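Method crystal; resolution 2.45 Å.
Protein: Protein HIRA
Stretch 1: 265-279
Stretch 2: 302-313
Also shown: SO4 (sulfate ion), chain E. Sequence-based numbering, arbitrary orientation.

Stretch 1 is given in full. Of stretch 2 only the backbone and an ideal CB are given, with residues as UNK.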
ATOM      1  N   PRO B 265      37.629 -13.062 -25.071  1.00 45.96           N
ATOM      2  CA  PRO B 265      37.574 -14.507 -24.841  1.00 43.04           C
ATOM      3  C   PRO B 265      36.156 -14.995 -24.601  1.00 39.89           C
ATOM      4  O   PRO B 265      35.272 -14.259 -24.163  1.00 44.48           O
ATOM      5  CB  PRO B 265      38.454 -14.729 -23.598  1.00 45.51           C
ATOM      6  CG  PRO B 265      38.735 -13.365 -23.038  1.00 46.28           C
ATOM      7  CD  PRO B 265      38.561 -12.380 -24.153  1.00 48.04           C
ATOM      8  N   HIS B 266      35.966 -16.283 -24.890  1.00 39.44           N
ATOM      9  CA  HIS B 266      34.646 -16.899 -24.859  1.00 43.47           C
ATOM     10  C   HIS B 266      33.890 -16.649 -23.556  1.00 46.92           C
ATOM     11  O   HIS B 266      32.650 -16.531 -23.566  1.00 42.96           O
ATOM     12  CB  HIS B 266      34.790 -18.393 -25.086  1.00 39.86           C
ATOM     13  CG  HIS B 266      33.487 -19.114 -25.158  1.00 44.43           C
ATOM     14  ND1 HIS B 266      32.460 -18.698 -25.976  1.00 49.74           N
ATOM     15  CD2 HIS B 266      33.055 -20.243 -24.550  1.00 46.60           C
ATOM     16  CE1 HIS B 266      31.441 -19.529 -25.851  1.00 55.18           C
ATOM     17  NE2 HIS B 266      31.778 -20.479 -24.996  1.00 53.76           N
ATOM     18  N   VAL B 267      34.608 -16.586 -22.428  1.00 40.36           N
ATOM     19  CA  VAL B 267      33.936 -16.429 -21.145  1.00 45.53           C
ATOM     20  C   VAL B 267      33.143 -15.119 -21.107  1.00 47.18           C
ATOM     21  O   VAL B 267      32.062 -15.061 -20.520  1.00 42.64           O
ATOM     22  CB  VAL B 267      34.955 -16.514 -19.988  1.00 47.85           C
ATOM     23  CG1 VAL B 267      35.926 -15.344 -20.049  1.00 37.75           C
ATOM     24  CG2 VAL B 267      34.216 -16.593 -18.613  1.00 45.53           C
ATOM     25  N   VAL B 268      33.663 -14.062 -21.739  1.00 39.91           N
ATOM     26  CA  VAL B 268      32.984 -12.780 -21.757  1.00 38.78           C
ATOM     27  C   VAL B 268      31.673 -12.888 -22.531  1.00 45.04           C
ATOM     28  O   VAL B 268      30.658 -12.302 -22.140  1.00 44.15           O
ATOM     29  CB  VAL B 268      33.915 -11.703 -22.343  1.00 42.09           C
ATOM     30  CG1 VAL B 268      33.229 -10.367 -22.406  1.00 41.81           C
ATOM     31  CG2 VAL B 268      35.214 -11.595 -21.524  1.00 43.20           C
ATOM     32  N   GLN B 269      31.662 -13.655 -23.622  1.00 43.50           N
ATOM     33  CA  GLN B 269      30.419 -13.825 -24.366  1.00 46.33           C
ATOM     34  C   GLN B 269      29.438 -14.683 -23.585  1.00 44.90           C
ATOM     35  O   GLN B 269      28.222 -14.464 -23.662  1.00 43.75           O
ATOM     36  CB  GLN B 269      30.678 -14.425 -25.756  1.00 48.10           C
ATOM     37  CG  GLN B 269      29.452 -14.475 -26.696  1.00 45.32           C
ATOM     38  CD  GLN B 269      29.829 -14.518 -28.176  1.00 53.82           C
ATOM     39  OE1 GLN B 269      30.904 -14.989 -28.549  1.00 59.58           O
ATOM     40  NE2 GLN B 269      28.938 -14.039 -29.023  1.00 55.38           N
ATOM     41  N   GLN B 270      29.933 -15.661 -22.825  1.00 43.62           N
ATOM     42  CA  GLN B 270      29.028 -16.371 -21.931  1.00 48.37           C
ATOM     43  C   GLN B 270      28.431 -15.432 -20.886  1.00 43.53           C
ATOM     44  O   GLN B 270      27.249 -15.539 -20.553  1.00 41.58           O
ATOM     45  CB  GLN B 270      29.731 -17.527 -21.244  1.00 46.55           C
ATOM     46  CG  GLN B 270      30.147 -18.666 -22.180  1.00 57.36           C
ATOM     47  CD  GLN B 270      30.857 -19.762 -21.401  1.00 53.76           C
ATOM     48  OE1 GLN B 270      31.847 -19.499 -20.724  1.00 58.07           O
ATOM     49  NE2 GLN B 270      30.329 -20.980 -21.456  1.00 57.45           N
ATOM     50  N   GLU B 271      29.229 -14.519 -20.342  1.00 43.58           N
ATOM     51  CA  GLU B 271      28.701 -13.698 -19.262  1.00 44.43           C
ATOM     52  C   GLU B 271      27.710 -12.684 -19.809  1.00 42.45           C
ATOM     53  O   GLU B 271      26.685 -12.408 -19.176  1.00 41.37           O
ATOM     54  CB  GLU B 271      29.837 -13.028 -18.480  1.00 42.62           C
ATOM     55  CG  GLU B 271      30.785 -14.061 -17.831  1.00 43.37           C
ATOM     56  CD  GLU B 271      31.412 -13.626 -16.505  1.00 48.91           C
ATOM     57  OE1 GLU B 271      31.319 -12.438 -16.099  1.00 49.82           O
ATOM     58  OE2 GLU B 271      32.011 -14.507 -15.851  1.00 50.36           O
ATOM     59  N   THR B 272      27.971 -12.154 -21.007  1.00 42.98           N
ATOM     60  CA  THR B 272      26.988 -11.275 -21.625  1.00 41.88           C
ATOM     61  C   THR B 272      25.726 -12.039 -21.988  1.00 41.82           C
ATOM     62  O   THR B 272      24.620 -11.525 -21.808  1.00 42.19           O
ATOM     63  CB  THR B 272      27.565 -10.571 -22.847  1.00 42.78           C
ATOM     64  OG1 THR B 272      27.871 -11.541 -23.847  1.00 51.53           O
ATOM     65  CG2 THR B 272      28.811  -9.785 -22.486  1.00 39.24           C
ATOM     66  N   THR B 273      25.868 -13.280 -22.448  1.00 44.46           N
ATOM     67  CA  THR B 273      24.696 -14.080 -22.789  1.00 44.37           C
ATOM     68  C   THR B 273      23.852 -14.364 -21.548  1.00 42.44           C
ATOM     69  O   THR B 273      22.620 -14.243 -21.584  1.00 41.42           O
ATOM     70  CB  THR B 273      25.128 -15.381 -23.476  1.00 44.84           C
ATOM     71  OG1 THR B 273      25.762 -15.060 -24.713  1.00 47.80           O
ATOM     72  CG2 THR B 273      23.937 -16.282 -23.773  1.00 45.77           C
ATOM     73  N   LEU B 274      24.505 -14.719 -20.437  1.00 40.55           N
ATOM     74  CA  LEU B 274      23.806 -14.949 -19.180  1.00 41.77           C
ATOM     75  C   LEU B 274      23.089 -13.680 -18.710  1.00 43.49           C
ATOM     76  O   LEU B 274      21.907 -13.717 -18.354  1.00 38.87           O
ATOM     77  CB  LEU B 274      24.794 -15.416 -18.118  1.00 43.33           C
ATOM     78  CG  LEU B 274      24.865 -16.854 -17.599  1.00 52.15           C
ATOM     79  CD1 LEU B 274      25.542 -16.844 -16.257  1.00 57.96           C
ATOM     80  CD2 LEU B 274      23.530 -17.511 -17.472  1.00 50.64           C
ATOM     81  N   ALA B 275      23.803 -12.550 -18.700  1.00 42.01           N
ATOM     82  CA  ALA B 275      23.216 -11.289 -18.271  1.00 40.05           C
ATOM     83  C   ALA B 275      22.012 -10.930 -19.130  1.00 43.15           C
ATOM     84  O   ALA B 275      20.960 -10.551 -18.609  1.00 40.21           O
ATOM     85  CB  ALA B 275      24.260 -10.175 -18.318  1.00 37.56           C
ATOM     86  N   TYR B 276      22.138 -11.095 -20.446  1.00 44.05           N
ATOM     87  CA  TYR B 276      21.033 -10.826 -21.349  1.00 40.33           C
ATOM     88  C   TYR B 276      19.823 -11.695 -21.037  1.00 42.76           C
ATOM     89  O   TYR B 276      18.696 -11.189 -20.941  1.00 45.37           O
ATOM     90  CB  TYR B 276      21.463 -11.036 -22.795  1.00 40.57           C
ATOM     91  CG  TYR B 276      20.286 -10.986 -23.761  1.00 43.62           C
ATOM     92  CD1 TYR B 276      19.643  -9.782 -24.030  1.00 44.91           C
ATOM     93  CD2 TYR B 276      19.800 -12.141 -24.379  1.00 39.50           C
ATOM     94  CE1 TYR B 276      18.568  -9.718 -24.904  1.00 44.69           C
ATOM     95  CE2 TYR B 276      18.732 -12.087 -25.269  1.00 41.47           C
ATOM     96  CZ  TYR B 276      18.122 -10.864 -25.524  1.00 48.76           C
ATOM     97  OH  TYR B 276      17.058 -10.769 -26.385  1.00 54.13           O
ATOM     98  N   LEU B 277      20.020 -13.012 -20.927  1.00 39.15           N
ATOM     99  CA  LEU B 277      18.873 -13.895 -20.736  1.00 39.28           C
ATOM    100  C   LEU B 277      18.225 -13.682 -19.368  1.00 44.83           C
ATOM    101  O   LEU B 277      16.997 -13.769 -19.234  1.00 44.93           O
ATOM    102  CB  LEU B 277      19.281 -15.358 -20.938  1.00 42.33           C
ATOM    103  CG  LEU B 277      19.613 -15.796 -22.378  1.00 43.92           C
ATOM    104  CD1 LEU B 277      20.262 -17.178 -22.417  1.00 41.47           C
ATOM    105  CD2 LEU B 277      18.377 -15.779 -23.281  1.00 41.94           C
ATOM    106  N   GLU B 278      19.033 -13.384 -18.348  1.00 42.91           N
ATOM    107  CA  GLU B 278      18.483 -13.033 -17.043  1.00 43.34           C
ATOM    108  C   GLU B 278      17.690 -11.726 -17.115  1.00 39.36           C
ATOM    109  O   GLU B 278      16.641 -11.596 -16.487  1.00 41.92           O
ATOM    110  CB  GLU B 278      19.612 -12.950 -16.008  1.00 35.73           C
ATOM    111  CG  GLU B 278      20.172 -14.306 -15.600  1.00 44.11           C
ATOM    112  CD  GLU B 278      21.483 -14.237 -14.781  1.00 47.90           C
ATOM    113  OE1 GLU B 278      22.050 -15.313 -14.496  1.00 49.25           O
ATOM    114  OE2 GLU B 278      21.949 -13.123 -14.415  1.00 47.48           O
ATOM    115  N   ASN B 279      18.188 -10.752 -17.869  1.00 39.39           N
ATOM    116  CA  ASN B 279      17.460  -9.514 -18.117  1.00 41.93           C
ATOM    117  C   ASN B 279      16.108  -9.789 -18.765  1.00 45.02           C
ATOM    118  O   ASN B 279      15.095  -9.216 -18.362  1.00 46.52           O
ATOM    119  CB  ASN B 279      18.284  -8.587 -19.011  1.00 43.51           C
ATOM    120  CG  ASN B 279      19.340  -7.802 -18.241  1.00 50.04           C
ATOM    121  OD1 ASN B 279      19.193  -7.553 -17.044  1.00 51.73           O
ATOM    122  ND2 ASN B 279      20.411  -7.397 -18.935  1.00 47.10           N
ATOM    123  N   UNK B 302      17.681 -23.834 -20.640  1.00 57.37           N
ATOM    124  CA  UNK B 302      18.419 -24.559 -21.668  1.00 61.41           C
ATOM    125  C   UNK B 302      19.863 -24.073 -21.746  1.00 59.70           C
ATOM    126  O   UNK B 302      20.791 -24.878 -21.853  1.00 60.32           O
ATOM    127  CB  UNK B 302      17.734 -24.402 -23.027  1.00 61.41           C
ATOM    128  N   UNK B 303      20.072 -22.759 -21.664  1.00 57.05           N
ATOM    129  CA  UNK B 303      21.423 -22.224 -21.700  1.00 54.30           C
ATOM    130  C   UNK B 303      22.232 -22.682 -20.499  1.00 56.68           C
ATOM    131  O   UNK B 303      23.374 -23.124 -20.650  1.00 57.48           O
ATOM    132  CB  UNK B 303      21.388 -20.695 -21.758  1.00 54.30           C
ATOM    133  N   UNK B 304      21.670 -22.544 -19.292  1.00 58.71           N
ATOM    134  CA  UNK B 304      22.380 -22.978 -18.091  1.00 59.13           C
ATOM    135  C   UNK B 304      22.799 -24.436 -18.202  1.00 59.98           C
ATOM    136  O   UNK B 304      23.893 -24.809 -17.764  1.00 61.65           O
ATOM    137  CB  UNK B 304      21.508 -22.775 -16.851  1.00 59.13           C
ATOM    138  N   UNK B 305      21.944 -25.272 -18.793  1.00 59.22           N
ATOM    139  CA  UNK B 305      22.293 -26.675 -18.987  1.00 63.94           C
ATOM    140  C   UNK B 305      23.421 -26.815 -20.010  1.00 63.93           C
ATOM    141  O   UNK B 305      24.411 -27.517 -19.767  1.00 67.29           O
ATOM    142  CB  UNK B 305      21.067 -27.473 -19.436  1.00 63.94           C
ATOM    143  N   UNK B 306      23.294 -26.136 -21.158  1.00 60.80           N
ATOM    144  CA  UNK B 306      24.263 -26.293 -22.244  1.00 62.26           C
ATOM    145  C   UNK B 306      25.674 -25.920 -21.796  1.00 62.69           C
ATOM    146  O   UNK B 306      26.631 -26.662 -22.047  1.00 63.32           O
ATOM    147  CB  UNK B 306      23.855 -25.437 -23.444  1.00 62.26           C
ATOM    148  N   UNK B 307      25.822 -24.765 -21.142  1.00 60.46           N
ATOM    149  CA  UNK B 307      27.119 -24.273 -20.697  1.00 60.03           C
ATOM    150  C   UNK B 307      27.530 -24.801 -19.336  1.00 60.37           C
ATOM    151  O   UNK B 307      28.630 -24.473 -18.879  1.00 62.31           O
ATOM    152  CB  UNK B 307      27.106 -22.743 -20.662  1.00 60.03           C
ATOM    153  N   UNK B 308      26.670 -25.578 -18.677  1.00 60.61           N
ATOM    154  CA  UNK B 308      26.969 -26.178 -17.393  1.00 55.98           C
ATOM    155  C   UNK B 308      27.022 -25.209 -16.231  1.00 63.52           C
ATOM    156  O   UNK B 308      27.959 -25.272 -15.429  1.00 62.25           O
ATOM    157  CB  UNK B 308      28.306 -26.916 -17.484  1.00 55.98           C
ATOM    158  N   UNK B 309      26.031 -24.319 -16.111  1.00 60.18           N
ATOM    159  CA  UNK B 309      25.966 -23.382 -14.985  1.00 59.84           C
ATOM    160  C   UNK B 309      25.258 -24.070 -13.821  1.00 66.35           C
ATOM    161  O   UNK B 309      24.044 -23.962 -13.637  1.00 64.13           O
ATOM    162  CB  UNK B 309      25.244 -22.091 -15.377  1.00 59.84           C
ATOM    163  N   UNK B 310      26.059 -24.767 -13.014  1.00 68.82           N
ATOM    164  CA  UNK B 310      25.556 -25.679 -11.989  1.00 71.92           C
ATOM    165  C   UNK B 310      24.755 -24.947 -10.915  1.00 64.99           C
ATOM    166  O   UNK B 310      23.592 -25.280 -10.647  1.00 60.93           O
ATOM    167  CB  UNK B 310      26.719 -26.434 -11.343  1.00 71.92           C
ATOM    168  N   UNK B 311      25.376 -23.953 -10.277  1.00 62.21           N
ATOM    169  CA  UNK B 311      24.777 -23.333  -9.103  1.00 64.13           C
ATOM    170  C   UNK B 311      23.542 -22.517  -9.469  1.00 65.92           C
ATOM    171  O   UNK B 311      22.551 -22.505  -8.717  1.00 66.46           O
ATOM    172  CB  UNK B 311      25.801 -22.444  -8.395  1.00 64.13           C
ATOM    173  N   UNK B 312      23.574 -21.853 -10.632  1.00 59.11           N
ATOM    174  CA  UNK B 312      22.425 -21.082 -11.089  1.00 62.46           C
ATOM    175  C   UNK B 312      21.222 -21.977 -11.358  1.00 62.61           C
ATOM    176  O   UNK B 312      20.094 -21.647 -10.959  1.00 60.64           O
ATOM    177  CB  UNK B 312      22.784 -20.295 -12.351  1.00 62.46           C
ATOM    178  N   UNK B 313      21.430 -23.110 -12.030  1.00 58.50           N
ATOM    179  CA  UNK B 313      20.279 -23.948 -12.326  1.00 62.41           C
ATOM    180  C   UNK B 313      19.820 -24.707 -11.085  1.00 64.75           C
ATOM    181  O   UNK B 313      18.616 -24.948 -10.923  1.00 66.66           O
ATOM    182  CB  UNK B 313      20.611 -24.928 -13.453  1.00 62.41           C
TER
HETATM  183  S   SO4 E1101      38.723 -18.678 -25.478  1.00 41.24           S
HETATM  184  O1  SO4 E1101      39.953 -18.742 -26.268  1.00 41.53           O
HETATM  185  O2  SO4 E1101      37.868 -17.667 -26.100  1.00 41.61           O
HETATM  186  O3  SO4 E1101      39.051 -18.276 -24.140  1.00 40.53           O
HETATM  187  O4  SO4 E1101      38.008 -19.947 -25.485  1.00 39.79           O

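Stretch 1 is helical over nearly all its length, and the first helix of stretch 2 passes it nearly antiparallel, at 159°, with axes 11.2 Å apart at closest approach. That spacing leaves room for large side chains in between.

Position 302 is helical, and its ideal CB has nothing of stretch 1 within 5.5 Å. Stretch 1 sets no demand, and many residues would do; the deposited one is Arg302.

Position 303 is different. Its CA-to-CB bond points toward stretch 1, its CA lies 8.1 Å from the CA of Leu274, and the ideal CB is 3.8 Å from Leu277 CD1. Ahead lies a hollow lined by Gln270, Thr273, Leu274 and Leu277, long enough for an aromatic ring or a long aliphatic chain. The residue is Tyr303, a knob in that hole. Thr273 CG2 lies over one ring face, 3.6 Å from the centroid of the Tyr303 ring in a CH-pi contact, while Leu274 CD2 meets the ring edge, 4.1 Å from Tyr303 CD2. Thr273 turns its methyl to the ring, while its OG1 bonds to Gln269 O (2.7 Å). The ring reaches far enough to bring Tyr303 OH within 3.4 Å of Gln270 CA.

At 304 the CB points sideways, with nothing close, so only a side chain of some length could reach Leu274; a flexible apolar one would suit. Leu304 does so, its CD2 coming 3.5 Å from Leu274 CD2.

Positions 305 and 306 are out of reach and unconstrained by stretch 1; they are Val305 and Asn306.

Position 307 points toward stretch 1 again, one turn on from 303. Its ideal CB is 3.8 Å from Gln270 NE2, an amide donor, which invites an acceptor: Glu, Asp, Gln or Asn would suit. Glu307 folds with chi1 and chi2 both m, and its OE2 accepts a hydrogen bond from Gln270 NE2 at 2.6 Å.

Position 308 has phi/psi of 71/47, and positive phi favours glycine. Gly308 is found, closing the helix in a Schellman motif: its N bonds to Val305 O, and the next residue's N to Leu304 O.

Position 309 sits at an N-cap, where Ser, Thr, Asp or Asn would be usual guesses. Yet its CB points toward stretch 1, 5.3 Å from Leu274 CD2, so a large apolar group is equally reasonable. Phe309 takes the second course: Leu274 CD1 lies over its ring face, 3.9 Å from the centroid of the Phe309 ring.

Positions 310 and 311 are helical and out of reach, leaving the choice wide; they are Glu310 and Tyr311.

Position 312 points toward stretch 1, its ideal CB 5.5 Å from Glu278 OE1. A long basic residue, Lys or Arg, fits the carboxylate. Arg312 forms a salt bridge through NE to Glu278 OE1, a weak hydrogen bond at 3.4 Å, while Leu274 CD1 packs over the guanidinium face, 3.2 Å from Arg312 NE.

Position 313 is out of reach; Leu313 fills it.

Stretch 2, residues 302-313: RYLVNEGFEYRL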
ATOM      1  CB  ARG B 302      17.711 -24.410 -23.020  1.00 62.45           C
ATOM      2  CG  ARG B 302      18.443 -25.032 -24.212  1.00 63.29           C
ATOM      3  CD  ARG B 302      17.478 -25.487 -25.313  1.00 70.17           C
ATOM      4  NE  ARG B 302      16.356 -24.563 -25.510  1.00 82.24           N
ATOM      5  CZ  ARG B 302      15.121 -24.753 -25.030  1.00 77.14           C
ATOM      6  NH1 ARG B 302      14.836 -25.844 -24.322  1.00 81.06           N
ATOM      7  NH2 ARG B 302      14.169 -23.854 -25.260  1.00 64.53           N
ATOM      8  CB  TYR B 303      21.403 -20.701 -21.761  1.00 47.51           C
ATOM      9  CG  TYR B 303      22.772 -20.131 -22.031  1.00 52.35           C
ATOM     10  CD1 TYR B 303      23.357 -20.266 -23.286  1.00 52.73           C
ATOM     11  CD2 TYR B 303      23.490 -19.465 -21.038  1.00 51.88           C
ATOM     12  CE1 TYR B 303      24.606 -19.744 -23.550  1.00 54.52           C
ATOM     13  CE2 TYR B 303      24.760 -18.942 -21.296  1.00 46.84           C
ATOM     14  CZ  TYR B 303      25.305 -19.089 -22.552  1.00 50.52           C
ATOM     15  OH  TYR B 303      26.545 -18.573 -22.838  1.00 53.67           O
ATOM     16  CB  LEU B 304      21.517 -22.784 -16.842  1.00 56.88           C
ATOM     17  CG  LEU B 304      20.993 -21.403 -16.430  1.00 57.13           C
ATOM     18  CD1 LEU B 304      20.161 -21.515 -15.166  1.00 53.91           C
ATOM     19  CD2 LEU B 304      22.144 -20.447 -16.234  1.00 55.09           C
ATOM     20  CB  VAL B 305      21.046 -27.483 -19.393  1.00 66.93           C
ATOM     21  CG1 VAL B 305      21.448 -28.820 -19.980  1.00 70.06           C
ATOM     22  CG2 VAL B 305      20.126 -27.687 -18.187  1.00 67.50           C
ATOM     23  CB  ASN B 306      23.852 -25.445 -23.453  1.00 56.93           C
ATOM     24  CG  ASN B 306      22.657 -26.022 -24.189  1.00 68.58           C
ATOM     25  OD1 ASN B 306      22.290 -27.179 -23.965  1.00 73.73           O
ATOM     26  ND2 ASN B 306      22.039 -25.219 -25.075  1.00 59.18           N
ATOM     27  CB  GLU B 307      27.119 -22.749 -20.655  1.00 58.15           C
ATOM     28  CG  GLU B 307      26.602 -22.113 -21.907  1.00 55.45           C
ATOM     29  CD  GLU B 307      27.471 -22.419 -23.094  1.00 56.21           C
ATOM     30  OE1 GLU B 307      26.932 -22.922 -24.100  1.00 63.37           O
ATOM     31  OE2 GLU B 307      28.695 -22.178 -23.009  1.00 59.83           O
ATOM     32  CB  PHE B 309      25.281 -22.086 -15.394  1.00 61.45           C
ATOM     33  CG  PHE B 309      26.152 -21.187 -16.218  1.00 59.74           C
ATOM     34  CD1 PHE B 309      27.037 -20.316 -15.605  1.00 59.61           C
ATOM     35  CD2 PHE B 309      26.101 -21.223 -17.601  1.00 57.03           C
ATOM     36  CE1 PHE B 309      27.854 -19.496 -16.361  1.00 68.83           C
ATOM     37  CE2 PHE B 309      26.915 -20.401 -18.358  1.00 56.77           C
ATOM     38  CZ  PHE B 309      27.790 -19.540 -17.747  1.00 58.75           C
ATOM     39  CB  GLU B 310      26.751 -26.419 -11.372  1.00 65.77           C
ATOM     40  CG  GLU B 310      28.017 -25.542 -11.388  1.00 74.06           C
ATOM     41  CD  GLU B 310      29.254 -26.196 -10.795  1.00 87.09           C
ATOM     42  OE1 GLU B 310      30.335 -25.543 -10.816  1.00 90.37           O
ATOM     43  OE2 GLU B 310      29.159 -27.353 -10.302  1.00 89.74           O
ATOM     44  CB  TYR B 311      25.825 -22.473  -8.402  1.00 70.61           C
ATOM     45  CG  TYR B 311      27.062 -23.258  -7.983  1.00 76.51           C
ATOM     46  CD1 TYR B 311      27.061 -24.038  -6.828  1.00 74.39           C
ATOM     47  CD2 TYR B 311      28.230 -23.211  -8.739  1.00 78.92           C
ATOM     48  CE1 TYR B 311      28.181 -24.747  -6.437  1.00 76.59           C
ATOM     49  CE2 TYR B 311      29.362 -23.920  -8.354  1.00 81.58           C
ATOM     50  CZ  TYR B 311      29.329 -24.688  -7.202  1.00 86.89           C
ATOM     51  OH  TYR B 311      30.450 -25.397  -6.818  1.00 86.12           O
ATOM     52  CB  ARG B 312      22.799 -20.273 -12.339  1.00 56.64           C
ATOM     53  CG  ARG B 312      23.541 -18.965 -12.065  1.00 49.99           C
ATOM     54  CD  ARG B 312      24.015 -18.330 -13.362  1.00 54.99           C
ATOM     55  NE  ARG B 312      24.673 -17.046 -13.144  1.00 58.06           N
ATOM     56  CZ  ARG B 312      25.962 -16.913 -12.841  1.00 55.66           C
ATOM     57  NH1 ARG B 312      26.488 -15.710 -12.660  1.00 53.17           N
ATOM     58  NH2 ARG B 312      26.732 -17.984 -12.721  1.00 58.97           N
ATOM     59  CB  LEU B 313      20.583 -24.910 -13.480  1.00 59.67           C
ATOM     60  CG  LEU B 313      19.379 -25.830 -13.792  1.00 62.86           C
ATOM     61  CD1 LEU B 313      18.443 -25.132 -14.761  1.00 65.21           C
ATOM     62  CD2 LEU B 313      19.751 -27.187 -14.332  1.00 72.79           C
TER
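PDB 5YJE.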